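Local coordinates for nitrophorin Cim l NP (Cimex lectularius, PDB 2IMQ), which carries nitric oxide on its heme and delivers it to the host during feeding, causing vasodilation, at residues A[25-31]-A[67-73]; A[114-119]-A[131-137]; A[165-169]-A[210-214]; A[195-201]-A[241-246]. All blocks are in the same frame, centred on the assembly; numbering follows the deposited sequence. Where two conformers were deposited one is given.

Contact 1 (A[25-31]-A[67-73]); sequences LEELLGL and LLTSKGY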
loop_
_atom_site.group_PDB
_atom_site.type_symbol
_atom_site.label_atom_id
_atom_site.label_comp_id
_atom_site.label_asym_id
_atom_site.label_seq_id
_atom_site.Cartn_x
_atom_site.Cartn_y
_atom_site.Cartn_z
ATOM N N LEU A 25 -1.027 9.643 -14.235
ATOM C CA LEU A 25 -1.045 8.367 -13.504
ATOM C C LEU A 25 0.130 7.494 -13.827
ATOM O O LEU A 25 0.456 6.583 -13.079
ATOM C CB LEU A 25 -2.340 7.638 -13.798
ATOM C CG LEU A 25 -3.660 8.272 -13.358
ATOM C CD1 LEU A 25 -4.801 7.425 -13.857
ATOM C CD2 LEU A 25 -3.742 8.458 -11.843
ATOM N N GLU A 26 0.793 7.719 -14.949
ATOM C CA GLU A 26 1.943 6.930 -15.294
ATOM C C GLU A 26 3.028 7.005 -14.248
ATOM O O GLU A 26 3.601 5.998 -13.886
ATOM C CB GLU A 26 2.529 7.331 -16.668
ATOM C CG GLU A 26 1.707 6.863 -17.841
ATOM C CD GLU A 26 2.489 6.795 -19.141
ATOM O OE1 GLU A 26 3.534 7.453 -19.202
ATOM O OE2 GLU A 26 2.075 6.059 -20.080
ATOM N N GLU A 27 3.317 8.197 -13.771
ATOM C CA GLU A 27 4.302 8.360 -12.752
ATOM C C GLU A 27 3.888 7.644 -11.439
ATOM O O GLU A 27 4.710 6.962 -10.818
ATOM C CB GLU A 27 4.513 9.830 -12.475
ATOM C CG GLU A 27 5.607 10.133 -11.487
ATOM C CD GLU A 27 5.812 11.624 -11.269
ATOM O OE1 GLU A 27 6.726 11.969 -10.517
ATOM O OE2 GLU A 27 5.062 12.453 -11.826
ATOM N N LEU A 28 2.627 7.804 -11.060
ATOM C CA LEU A 28 2.082 7.210 -9.847
ATOM C C LEU A 28 2.274 5.703 -9.836
ATOM O O LEU A 28 2.532 5.103 -8.797
ATOM C CB LEU A 28 0.594 7.569 -9.748
ATOM C CG LEU A 28 -0.045 7.160 -8.443
ATOM C CD1 LEU A 28 0.406 7.998 -7.288
ATOM C CD2 LEU A 28 -1.540 7.171 -8.517
ATOM N N LEU A 29 2.160 5.072 -11.011
ATOM C CA LEU A 29 2.215 3.626 -11.123
ATOM C C LEU A 29 3.580 3.112 -11.540
ATOM O O LEU A 29 3.794 1.915 -11.659
ATOM C CB LEU A 29 1.155 3.128 -12.100
ATOM C CG LEU A 29 -0.240 3.624 -11.839
ATOM C CD1 LEU A 29 -1.133 3.158 -12.955
ATOM C CD2 LEU A 29 -0.735 3.187 -10.566
ATOM N N GLY A 30 4.555 3.995 -11.694
ATOM C CA GLY A 30 5.895 3.590 -12.011
ATOM C C GLY A 30 6.071 3.195 -13.473
ATOM O O GLY A 30 6.918 2.375 -13.735
ATOM N N LEU A 31 5.292 3.798 -14.372
ATOM C CA LEU A 31 5.247 3.442 -15.810
ATOM C C LEU A 31 5.963 4.469 -16.703
ATOM O O LEU A 31 6.164 4.248 -17.911
ATOM C CB LEU A 31 3.792 3.280 -16.259
ATOM C CG LEU A 31 3.008 2.225 -15.481
ATOM C CD1 LEU A 31 1.527 2.130 -15.960
ATOM C CD2 LEU A 31 3.676 0.907 -15.513
ATOM N N LEU A 67 -5.719 4.433 -19.443
ATOM C CA LEU A 67 -4.274 4.236 -19.501
ATOM C C LEU A 67 -3.906 2.755 -19.522
ATOM O O LEU A 67 -3.036 2.326 -20.295
ATOM C CB LEU A 67 -3.603 4.936 -18.327
ATOM C CG LEU A 67 -2.147 4.501 -18.113
ATOM C CD1 LEU A 67 -1.266 5.006 -19.248
ATOM C CD2 LEU A 67 -1.626 4.960 -16.737
ATOM N N LEU A 68 -4.572 1.966 -18.697
ATOM C CA LEU A 68 -4.093 0.613 -18.445
ATOM C C LEU A 68 -4.525 -0.442 -19.453
ATOM O O LEU A 68 -3.757 -1.357 -19.761
ATOM C CB LEU A 68 -4.408 0.194 -17.006
ATOM C CG LEU A 68 -3.626 1.015 -15.950
ATOM C CD1 LEU A 68 -4.159 0.641 -14.593
ATOM C CD2 LEU A 68 -2.107 0.842 -16.080
ATOM N N THR A 69 -5.717 -0.286 -19.993
ATOM C CA THR A 69 -6.192 -1.212 -21.022
ATOM C C THR A 69 -5.323 -1.199 -22.262
ATOM O O THR A 69 -4.953 -2.251 -22.745
ATOM C CB THR A 69 -7.640 -0.900 -21.384
ATOM O OG1 THR A 69 -8.459 -1.179 -20.251
ATOM C CG2 THR A 69 -8.184 -1.841 -22.440
ATOM N N SER A 70 -4.944 -0.017 -22.717
ATOM C CA SER A 70 -4.002 0.140 -23.846
ATOM C C SER A 70 -2.660 -0.566 -23.626
ATOM O O SER A 70 -2.028 -1.009 -24.574
ATOM C CB SER A 70 -3.775 1.629 -24.189
ATOM O OG SER A 70 -3.100 2.361 -23.187
ATOM N N LYS A 71 -2.245 -0.709 -22.364
ATOM C CA LYS A 71 -0.990 -1.363 -22.035
ATOM C C LYS A 71 -1.104 -2.860 -21.789
ATOM O O LYS A 71 -0.117 -3.503 -21.480
ATOM C CB LYS A 71 -0.341 -0.655 -20.829
ATOM C CG LYS A 71 0.113 0.780 -21.141
ATOM C CD LYS A 71 0.279 1.648 -19.921
ATOM C CE LYS A 71 1.695 2.221 -19.771
ATOM N NZ LYS A 71 2.094 3.349 -20.632
ATOM N N GLY A 72 -2.304 -3.402 -21.897
ATOM C CA GLY A 72 -2.550 -4.820 -21.806
ATOM C C GLY A 72 -2.992 -5.332 -20.472
ATOM O O GLY A 72 -3.022 -6.543 -20.254
ATOM N N TYR A 73 -3.381 -4.436 -19.575
ATOM C CA TYR A 73 -3.854 -4.874 -18.267
ATOM C C TYR A 73 -5.335 -5.168 -18.175
ATOM O O TYR A 73 -6.160 -4.512 -18.818
ATOM C CB TYR A 73 -3.548 -3.797 -17.213
ATOM C CG TYR A 73 -2.076 -3.574 -16.986
ATOM C CD1 TYR A 73 -1.396 -2.599 -17.660
ATOM C CD2 TYR A 73 -1.348 -4.388 -16.119
ATOM C CE1 TYR A 73 -0.061 -2.420 -17.487
ATOM C CE2 TYR A 73 0.014 -4.253 -15.983
ATOM C CZ TYR A 73 0.663 -3.235 -16.627
ATOM O OH TYR A 73 2.009 -3.028 -16.492
#
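Five leucines and one ion pair hold the short helix 26-29 and its exit against the last turn of helix 57-70. On the first segment Leu25, Leu29 and Leu31 all adopt the mt rotamer and all send their CA-CB bonds toward 67-73. Leu67, turned to tp, meets all three with one methyl: its CD2 lies 4.0 Å from Leu25 CB, 4.2 Å from Leu29 CD1 and 4.3 Å from Leu31 CD1. Leu68, also mt, starts out sideways, yet its CD2 reaches Leu29 CD1 at 4.0 Å and Leu31 CD1 at 3.9 Å.

Both helices end in a Schellman motif, with Gly30 and Gly72 at the positive-phi position; Leu31 N bonds back to Glu26 O at 2.8 Å and Tyr73 N to Leu68 O at 3.1 Å. These turns bring Leu31 and Tyr73 back into the contact, on the flank of the DNase I-like sandwich where helix 57-70 also carries Cys60, the proximal heme ligand. The side chain of Leu68 itself lies about 6 Å from the heme.

At the more open edge Lys71, with chi3 between wells (122°) and chi4 p, lays its CE 3.8 Å from Leu31 CD1 and ends in a salt bridge, NZ to Glu26 OE2 at 2.8 Å. Tyr73 OH, 4.4 Å from Leu31 CD2, is hydrogen-bonded to the carbonyl of Pro37.

Contact 2 (A[114-119]-A[131-137]); sequences KSGGIV and FTTSRMS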
loop_
_atom_site.group_PDB
_atom_site.type_symbol
_atom_site.label_atom_id
_atom_site.label_comp_id
_atom_site.label_asym_id
_atom_site.label_seq_id
_atom_site.Cartn_x
_atom_site.Cartn_y
_atom_site.Cartn_z
ATOM N N LYS A 114 -15.384 1.826 9.388
ATOM C CA LYS A 114 -14.320 2.764 8.960
ATOM C C LYS A 114 -12.925 2.196 9.045
ATOM O O LYS A 114 -12.025 2.725 8.405
ATOM C CB LYS A 114 -14.359 4.038 9.768
ATOM C CG LYS A 114 -15.607 4.887 9.495
ATOM C CD LYS A 114 -15.202 6.332 9.247
ATOM C CE LYS A 114 -14.801 7.069 10.504
ATOM N NZ LYS A 114 -14.385 8.475 10.214
ATOM N N SER A 115 -12.722 1.163 9.831
ATOM C CA SER A 115 -11.411 0.534 10.014
ATOM C C SER A 115 -11.469 -0.958 9.694
ATOM O O SER A 115 -12.540 -1.593 9.792
ATOM C CB SER A 115 -10.932 0.743 11.446
ATOM O OG SER A 115 -10.696 2.122 11.705
ATOM N N GLY A 116 -10.352 -1.508 9.260
ATOM C CA GLY A 116 -10.236 -2.901 8.921
ATOM C C GLY A 116 -9.298 -3.022 7.751
ATOM O O GLY A 116 -8.236 -2.414 7.775
ATOM N N GLY A 117 -9.691 -3.798 6.755
ATOM C CA GLY A 117 -8.903 -3.931 5.603
ATOM C C GLY A 117 -9.578 -4.727 4.521
ATOM O O GLY A 117 -10.746 -5.172 4.646
ATOM N N ILE A 118 -8.834 -4.897 3.448
ATOM C CA ILE A 118 -9.259 -5.606 2.198
ATOM C C ILE A 118 -8.149 -6.517 1.802
ATOM O O ILE A 118 -6.971 -6.111 1.813
ATOM C CB ILE A 118 -9.506 -4.616 1.082
ATOM C CG1 ILE A 118 -10.518 -3.520 1.484
ATOM C CG2 ILE A 118 -10.023 -5.337 -0.227
ATOM C CD1 ILE A 118 -10.571 -2.376 0.570
ATOM N N VAL A 119 -8.490 -7.750 1.394
ATOM C CA VAL A 119 -7.501 -8.612 0.803
ATOM C C VAL A 119 -8.019 -9.119 -0.543
ATOM O O VAL A 119 -9.080 -9.693 -0.582
ATOM C CB VAL A 119 -7.180 -9.865 1.655
ATOM C CG1 VAL A 119 -6.001 -10.552 1.109
ATOM C CG2 VAL A 119 -6.958 -9.532 3.059
ATOM N N PHE A 131 -2.845 -9.388 -2.033
ATOM C CA PHE A 131 -2.651 -7.953 -1.754
ATOM C C PHE A 131 -3.610 -7.468 -0.689
ATOM O O PHE A 131 -4.820 -7.633 -0.822
ATOM C CB PHE A 131 -2.863 -7.119 -3.025
ATOM C CG PHE A 131 -1.818 -7.364 -4.067
ATOM C CD1 PHE A 131 -1.914 -8.460 -4.923
ATOM C CD2 PHE A 131 -0.675 -6.601 -4.109
ATOM C CE1 PHE A 131 -0.926 -8.695 -5.847
ATOM C CE2 PHE A 131 0.301 -6.837 -5.034
ATOM C CZ PHE A 131 0.191 -7.900 -5.893
ATOM N N THR A 132 -3.070 -6.879 0.382
ATOM C CA THR A 132 -3.820 -6.354 1.480
ATOM C C THR A 132 -3.615 -4.862 1.588
ATOM O O THR A 132 -2.516 -4.370 1.442
ATOM C CB THR A 132 -3.353 -7.018 2.791
ATOM O OG1 THR A 132 -3.660 -8.395 2.705
ATOM C CG2 THR A 132 -4.034 -6.459 4.029
ATOM N N THR A 133 -4.700 -4.192 1.919
ATOM C CA THR A 133 -4.598 -2.843 2.515
ATOM C C THR A 133 -5.398 -2.783 3.824
ATOM O O THR A 133 -6.293 -3.607 4.048
ATOM C CB THR A 133 -5.018 -1.739 1.514
ATOM O OG1 THR A 133 -4.567 -0.448 1.982
ATOM C CG2 THR A 133 -6.473 -1.643 1.312
ATOM N N SER A 134 -5.090 -1.823 4.686
ATOM C CA SER A 134 -5.744 -1.732 5.961
ATOM C C SER A 134 -5.752 -0.304 6.430
ATOM O O SER A 134 -4.994 0.548 5.944
ATOM C CB SER A 134 -5.065 -2.644 6.949
ATOM O OG SER A 134 -3.693 -2.258 7.127
ATOM N N ARG A 135 -6.590 -0.062 7.417
ATOM C CA ARG A 135 -6.805 1.308 7.924
ATOM C C ARG A 135 -7.258 1.200 9.362
ATOM O O ARG A 135 -8.186 0.442 9.673
ATOM C CB ARG A 135 -7.884 2.015 7.097
ATOM C CG ARG A 135 -8.208 3.426 7.436
ATOM C CD ARG A 135 -9.015 3.653 8.650
ATOM N NE ARG A 135 -9.607 4.974 8.566
ATOM C CZ ARG A 135 -10.318 5.509 9.528
ATOM N NH1 ARG A 135 -10.571 4.792 10.598
ATOM N NH2 ARG A 135 -10.806 6.737 9.398
ATOM N N MET A 136 -6.589 1.904 10.248
ATOM C CA MET A 136 -6.969 1.928 11.659
ATOM C C MET A 136 -6.865 3.369 12.146
ATOM O O MET A 136 -5.996 4.134 11.713
ATOM C CB MET A 136 -6.058 1.066 12.472
ATOM C CG MET A 136 -6.501 0.812 13.882
ATOM S SD MET A 136 -8.063 -0.027 13.957
ATOM C CE MET A 136 -7.621 -1.645 13.314
ATOM N N SER A 137 -7.725 3.714 13.110
ATOM C CA SER A 137 -7.703 5.022 13.786
ATOM C C SER A 137 -6.869 4.961 15.055
ATOM O O SER A 137 -6.800 3.915 15.669
ATOM C CB SER A 137 -9.153 5.444 14.146
ATOM O OG SER A 137 -9.715 4.621 15.121
#
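Strands 116-119 and 131-135 run antiparallel, their axes 4.6 Å apart at closest and their directions 167° apart, as the paired arms of a beta hairpin. Two hydrogen-bonded pairs carry the ladder: Gly116 N to Arg135 O and Arg135 N to Gly116 O, both 2.9 Å, then Ile118 N to Thr133 O at 2.9 Å and Thr133 N to Ile118 O at 3.0 Å. Between them Gly117 faces Ser134 with CA atoms only 3.9 Å apart, an approach that leaves no room for a side chain on Gly117, where a CB would clash with Thr133 O.

Ile118 and Thr133 share one face, CD1 to CG2 4.2 Å; on the other, Val119 CG2 lies 3.5 Å from Thr132 OG1, which is hydrogen-bonded to the carbonyl of Leu154. Arg135 folds back across the open end of the hairpin, with Lys114 O over one face of its guanidinium and NH1 donating to Ser115 OG at 2.9 Å; that hydroxyl also pairs with Asp140.

The hairpin is flanked in its sheet by strands 103-108 and 165-169, while Thr133 and Arg135 pack against strands 39-46 and 84-91 of the other sheet, and Ile118 against 84-91.

Contact 3 (A[165-169]-A[210-214]); sequences FLFWI and FDGWT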
loop_
_atom_site.group_PDB
_atom_site.type_symbol
_atom_site.label_atom_id
_atom_site.label_comp_id
_atom_site.label_asym_id
_atom_site.label_seq_id
_atom_site.Cartn_x
_atom_site.Cartn_y
_atom_site.Cartn_z
ATOM N N PHE A 165 3.025 -15.241 -2.747
ATOM C CA PHE A 165 3.509 -13.819 -2.753
ATOM C C PHE A 165 2.473 -12.928 -2.095
ATOM O O PHE A 165 1.309 -12.910 -2.517
ATOM C CB PHE A 165 3.719 -13.366 -4.202
ATOM C CG PHE A 165 4.582 -14.311 -5.022
ATOM C CD1 PHE A 165 4.038 -15.057 -6.026
ATOM C CD2 PHE A 165 5.929 -14.405 -4.792
ATOM C CE1 PHE A 165 4.869 -15.907 -6.786
ATOM C CE2 PHE A 165 6.759 -15.215 -5.531
ATOM C CZ PHE A 165 6.204 -15.988 -6.522
ATOM N N LEU A 166 2.914 -12.204 -1.073
ATOM C CA LEU A 166 2.042 -11.354 -0.299
ATOM C C LEU A 166 2.580 -9.967 -0.193
ATOM O O LEU A 166 3.771 -9.755 0.045
ATOM C CB LEU A 166 1.821 -11.887 1.098
ATOM C CG LEU A 166 1.207 -13.300 1.134
ATOM C CD1 LEU A 166 2.274 -14.213 1.357
ATOM C CD2 LEU A 166 0.112 -13.364 2.153
ATOM N N PHE A 167 1.694 -9.022 -0.373
ATOM C CA PHE A 167 2.002 -7.575 -0.238
ATOM C C PHE A 167 0.957 -6.912 0.632
ATOM O O PHE A 167 -0.220 -7.207 0.520
ATOM C CB PHE A 167 2.021 -6.943 -1.640
ATOM C CG PHE A 167 3.035 -7.611 -2.546
ATOM C CD1 PHE A 167 2.677 -8.673 -3.368
ATOM C CD2 PHE A 167 4.365 -7.224 -2.524
ATOM C CE1 PHE A 167 3.648 -9.306 -4.143
ATOM C CE2 PHE A 167 5.329 -7.865 -3.290
ATOM C CZ PHE A 167 4.947 -8.920 -4.095
ATOM N N TRP A 168 1.390 -6.001 1.480
ATOM C CA TRP A 168 0.492 -5.273 2.333
ATOM C C TRP A 168 0.915 -3.828 2.147
ATOM O O TRP A 168 2.057 -3.446 2.417
ATOM C CB TRP A 168 0.698 -5.687 3.785
ATOM C CG TRP A 168 -0.362 -5.264 4.759
ATOM C CD1 TRP A 168 -0.990 -4.084 4.863
ATOM C CD2 TRP A 168 -0.934 -6.096 5.741
ATOM N NE1 TRP A 168 -1.912 -4.103 5.881
ATOM C CE2 TRP A 168 -1.890 -5.345 6.442
ATOM C CE3 TRP A 168 -0.703 -7.429 6.143
ATOM C CZ2 TRP A 168 -2.620 -5.871 7.461
ATOM C CZ3 TRP A 168 -1.451 -7.935 7.180
ATOM C CH2 TRP A 168 -2.388 -7.163 7.808
ATOM N N ILE A 169 -0.023 -3.033 1.672
ATOM C CA ILE A 169 0.240 -1.647 1.231
ATOM C C ILE A 169 -0.804 -0.705 1.787
ATOM O O ILE A 169 -1.992 -1.011 1.788
ATOM C CB ILE A 169 0.284 -1.540 -0.307
ATOM C CG1 ILE A 169 -0.986 -2.093 -0.961
ATOM C CG2 ILE A 169 1.536 -2.252 -0.815
ATOM C CD1 ILE A 169 -0.989 -1.821 -2.501
ATOM N N PHE A 210 2.421 -8.041 12.111
ATOM C CA PHE A 210 3.246 -7.978 10.909
ATOM C C PHE A 210 4.421 -8.957 11.028
ATOM O O PHE A 210 5.503 -8.686 10.473
ATOM C CB PHE A 210 3.702 -6.543 10.572
ATOM C CG PHE A 210 2.584 -5.571 10.373
ATOM C CD1 PHE A 210 2.316 -4.581 11.322
ATOM C CD2 PHE A 210 1.800 -5.625 9.255
ATOM C CE1 PHE A 210 1.266 -3.717 11.103
ATOM C CE2 PHE A 210 0.783 -4.741 9.073
ATOM C CZ PHE A 210 0.512 -3.821 9.990
ATOM N N ASP A 211 4.180 -10.099 11.731
ATOM C CA ASP A 211 5.171 -11.126 12.003
ATOM C C ASP A 211 5.780 -11.601 10.713
ATOM O O ASP A 211 5.050 -12.124 9.897
ATOM C CB ASP A 211 4.566 -12.341 12.757
ATOM C CG ASP A 211 5.606 -13.193 13.392
ATOM O OD1 ASP A 211 5.334 -13.805 14.433
ATOM O OD2 ASP A 211 6.773 -13.290 12.942
ATOM N N GLY A 212 7.111 -11.449 10.499
ATOM C CA GLY A 212 7.739 -12.018 9.312
ATOM C C GLY A 212 7.610 -11.236 8.023
ATOM O O GLY A 212 8.074 -11.695 6.987
ATOM N N TRP A 213 6.957 -10.085 8.091
ATOM C CA TRP A 213 6.796 -9.217 6.945
ATOM C C TRP A 213 7.998 -8.315 6.856
ATOM O O TRP A 213 8.546 -7.869 7.877
ATOM C CB TRP A 213 5.534 -8.423 7.063
ATOM C CG TRP A 213 4.239 -9.178 6.912
ATOM C CD1 TRP A 213 3.595 -9.899 7.871
ATOM C CD2 TRP A 213 3.442 -9.259 5.738
ATOM N NE1 TRP A 213 2.462 -10.463 7.352
ATOM C CE2 TRP A 213 2.339 -10.064 6.037
ATOM C CE3 TRP A 213 3.547 -8.703 4.459
ATOM C CZ2 TRP A 213 1.327 -10.301 5.129
ATOM C CZ3 TRP A 213 2.592 -8.970 3.531
ATOM C CH2 TRP A 213 1.457 -9.740 3.856
ATOM N N THR A 214 8.419 -8.032 5.640
ATOM C CA THR A 214 9.616 -7.240 5.449
ATOM C C THR A 214 9.247 -5.979 4.759
ATOM O O THR A 214 8.485 -5.996 3.821
ATOM C CB THR A 214 10.606 -8.040 4.610
ATOM O OG1 THR A 214 10.863 -9.318 5.240
ATOM C CG2 THR A 214 11.921 -7.333 4.452
#
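An aromatic cluster of Trp168, Phe210 and Trp213 fixes the loop after helix 201-206 onto strand 165-169, at a distance from the heme site. The loop folds through a type II beta turn from Phe210 to Trp213, closed by Trp213 N to Phe210 O at 3.1 Å, with Gly212 at its positive-phi corner, and the turn presents both of its end rings to the strand.

Trp168 plays two parts in the cluster. Its face receives the edge of Phe210 in a T-shaped stack, with 5.1 Å between the phenyl and six-membered indole centroids, planes at 71°, and CE2 of Trp168 3.8 Å from CE2 of Phe210. Its own edge points at the face of Trp213, six-membered ring centroids 5.4 Å apart and planes at 84°; here Trp168 CE3 lies 3.7 Å from Trp213 CZ2. Two residues earlier, on the same side of the strand, Leu166 places CB 3.5 Å from Trp213 CH2. Between them Phe167 sends its side chain away from the loop, so its part is limited to the backbone, C to Trp213 CZ3 at 3.9 Å.

The indole nitrogens hydrogen-bond outside the two segments, Trp168 NE1 with Ser134 OG and Trp213 NE1 with Asp155 OD2. Tyr150 adds a further ring, strand 243-248 supplies Leu246, which touches Phe210 and Trp213, and the ring of Phe167 meets that of Phe131 and packs on strand 274-281.

Contact 4 (A[195-201]-A[241-246]); sequences LMAFDQL and WTDRAL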
loop_
_atom_site.group_PDB
_atom_site.type_symbol
_atom_site.label_atom_id
_atom_site.label_comp_id
_atom_site.label_asym_id
_atom_site.label_seq_id
_atom_site.Cartn_x
_atom_site.Cartn_y
_atom_site.Cartn_z
ATOM N N LEU A 195 16.478 8.059 12.184
ATOM C CA LEU A 195 15.080 8.397 12.460
ATOM C C LEU A 195 14.204 7.133 12.477
ATOM O O LEU A 195 13.292 6.985 13.308
ATOM C CB LEU A 195 14.566 9.454 11.494
ATOM C CG LEU A 195 13.163 9.995 11.791
ATOM C CD1 LEU A 195 13.093 10.533 13.173
ATOM C CD2 LEU A 195 12.767 10.971 10.789
ATOM N N MET A 196 14.520 6.208 11.591
ATOM C CA MET A 196 13.836 4.924 11.526
ATOM C C MET A 196 13.978 4.131 12.801
ATOM O O MET A 196 13.158 3.269 13.104
ATOM C CB MET A 196 14.318 4.103 10.318
ATOM C CG MET A 196 13.365 3.014 9.857
ATOM S SD MET A 196 11.822 3.831 9.273
ATOM C CE MET A 196 11.987 4.136 7.614
ATOM N N ALA A 197 14.994 4.412 13.606
ATOM C CA ALA A 197 15.130 3.777 14.917
ATOM C C ALA A 197 13.917 4.056 15.833
ATOM O O ALA A 197 13.608 3.256 16.673
ATOM C CB ALA A 197 16.407 4.151 15.584
ATOM N N PHE A 198 13.208 5.153 15.598
ATOM C CA PHE A 198 12.033 5.580 16.389
ATOM C C PHE A 198 10.719 5.159 15.733
ATOM O O PHE A 198 9.662 5.352 16.320
ATOM C CB PHE A 198 12.066 7.088 16.586
ATOM C CG PHE A 198 13.284 7.537 17.286
ATOM C CD1 PHE A 198 14.331 8.112 16.596
ATOM C CD2 PHE A 198 13.408 7.375 18.652
ATOM C CE1 PHE A 198 15.472 8.495 17.246
ATOM C CE2 PHE A 198 14.578 7.804 19.291
ATOM C CZ PHE A 198 15.580 8.333 18.583
ATOM N N ASP A 199 10.765 4.602 14.529
ATOM C CA ASP A 199 9.591 4.172 13.855
ATOM C C ASP A 199 8.971 2.977 14.588
ATOM O O ASP A 199 9.644 2.114 15.115
ATOM C CB ASP A 199 9.942 3.808 12.392
ATOM C CG ASP A 199 8.761 3.249 11.670
ATOM O OD1 ASP A 199 7.901 4.031 11.177
ATOM O OD2 ASP A 199 8.653 1.998 11.494
ATOM N N GLN A 200 7.638 2.952 14.560
ATOM C CA GLN A 200 6.875 1.948 15.356
ATOM C C GLN A 200 6.711 0.581 14.701
ATOM O O GLN A 200 6.220 -0.318 15.336
ATOM C CB GLN A 200 5.523 2.535 15.729
ATOM C CG GLN A 200 5.600 3.671 16.720
ATOM C CD GLN A 200 4.356 4.446 16.873
ATOM O OE1 GLN A 200 3.580 4.626 15.932
ATOM N NE2 GLN A 200 4.198 5.033 18.057
ATOM N N LEU A 201 7.159 0.374 13.466
ATOM C CA LEU A 201 6.945 -0.938 12.857
ATOM C C LEU A 201 7.641 -2.000 13.680
ATOM O O LEU A 201 7.088 -3.074 13.923
ATOM C CB LEU A 201 7.378 -0.946 11.398
ATOM C CG LEU A 201 7.129 -2.300 10.691
ATOM C CD1 LEU A 201 5.660 -2.626 10.668
ATOM C CD2 LEU A 201 7.690 -2.191 9.282
ATOM N N TRP A 241 6.754 8.043 8.401
ATOM C CA TRP A 241 6.512 7.226 7.226
ATOM C C TRP A 241 5.135 6.609 7.365
ATOM O O TRP A 241 4.933 5.676 8.154
ATOM C CB TRP A 241 7.594 6.197 7.090
ATOM C CG TRP A 241 8.904 6.809 6.666
ATOM C CD1 TRP A 241 9.296 7.126 5.413
ATOM C CD2 TRP A 241 10.011 7.118 7.524
ATOM N NE1 TRP A 241 10.560 7.661 5.451
ATOM C CE2 TRP A 241 11.027 7.637 6.731
ATOM C CE3 TRP A 241 10.218 7.042 8.904
ATOM C CZ2 TRP A 241 12.240 8.017 7.247
ATOM C CZ3 TRP A 241 11.437 7.433 9.419
ATOM C CH2 TRP A 241 12.421 7.926 8.573
ATOM N N THR A 242 4.206 7.139 6.612
ATOM C CA THR A 242 2.805 6.744 6.732
ATOM C C THR A 242 2.452 5.605 5.784
ATOM O O THR A 242 2.274 4.455 6.207
ATOM C CB THR A 242 1.926 7.945 6.630
ATOM O OG1 THR A 242 2.191 8.605 5.410
ATOM C CG2 THR A 242 2.226 8.889 7.737
ATOM N N ASP A 243 2.498 5.868 4.498
ATOM C CA ASP A 243 2.309 4.793 3.483
ATOM C C ASP A 243 3.516 3.868 3.467
ATOM O O ASP A 243 4.650 4.343 3.367
ATOM C CB ASP A 243 2.104 5.415 2.115
ATOM C CG ASP A 243 0.705 5.993 1.999
ATOM O OD1 ASP A 243 -0.243 5.164 1.782
ATOM O OD2 ASP A 243 0.422 7.212 2.155
ATOM N N ARG A 244 3.285 2.564 3.532
ATOM C CA ARG A 244 4.304 1.572 3.588
ATOM C C ARG A 244 3.950 0.456 2.648
ATOM O O ARG A 244 2.792 0.214 2.335
ATOM C CB ARG A 244 4.470 0.980 5.020
ATOM C CG ARG A 244 4.477 2.009 6.131
ATOM C CD ARG A 244 5.691 2.927 6.177
ATOM N NE ARG A 244 6.833 2.318 6.806
ATOM C CZ ARG A 244 7.129 2.419 8.089
ATOM N NH1 ARG A 244 6.377 3.149 8.917
ATOM N NH2 ARG A 244 8.182 1.752 8.562
ATOM N N ALA A 245 4.984 -0.266 2.233
ATOM C CA ALA A 245 4.825 -1.548 1.516
ATOM C C ALA A 245 5.595 -2.616 2.220
ATOM O O ALA A 245 6.801 -2.473 2.452
ATOM C CB ALA A 245 5.343 -1.420 0.071
ATOM N N LEU A 246 4.901 -3.682 2.569
ATOM C CA LEU A 246 5.497 -4.836 3.220
ATOM C C LEU A 246 5.280 -6.028 2.303
ATOM O O LEU A 246 4.298 -6.130 1.568
ATOM C CB LEU A 246 4.811 -5.146 4.550
ATOM C CG LEU A 246 4.764 -4.038 5.537
ATOM C CD1 LEU A 246 4.032 -4.519 6.788
ATOM C CD2 LEU A 246 6.150 -3.474 5.847
HETATM O O HOH W 1 6.528 6.266 10.629
#
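Met196 lays its terminal methyl over the indole of Trp241, with CE 3.5 Å from the centroid of the six-membered ring and almost on its normal, a CH-pi contact; the sulfur, SD, lies 3.9 Å from the same centroid, making this a Met-aromatic pair as well. Leu195 adds CD2 at 3.8 Å from Trp241 CH2.

Beside this apolar patch Asp199 and Arg244 form a bidentate salt bridge, Arg244 NH1 to Asp199 OD1 at 2.9 Å and NH2 to OD2 at 3.0 Å. Both partners are also engaged locally: Asp199 OD2 accepts from Leu201 N at 3.0 Å, capping the next helix, and Arg244 NH1 donates to Trp241 O at 3.0 Å. Water 1 links Asp199 OD1 (2.7 Å) to Trp241 N (2.9 Å). Arg244 NE has a second acid, Glu215.

Leu201 CD2 packs 4.0 Å from Leu246 CD2, so the start of helix 201-206 rests on strand 243-248, which pairs with strand 165-169, while Leu195 packs against helix 180-188.

In the fold
All four contacts are largely buried, yet contact 1, its centre about 17 Å from that of the chain, has an exposed lysine at its edge, whereas the centre of contact 2 lies about 10 Å from it with no exposed residue. Contacts 2, 3 and 4 share the five-stranded sheet: Thr132 O to Ile169 N (2.8 Å) ties contact 2 to contact 3, and Trp168 O to Leu246 N (2.9 Å) ties contact 3 to contact 4. Contact 1 touches none of them and packs by the other sheet, close to the heme. The chemistry shifts accordingly: a backbone ladder within the sheet, edge-to-face rings against one face of it, and leucine packing or a Met-Trp pair, each beside a salt bridge, where helical segments attach.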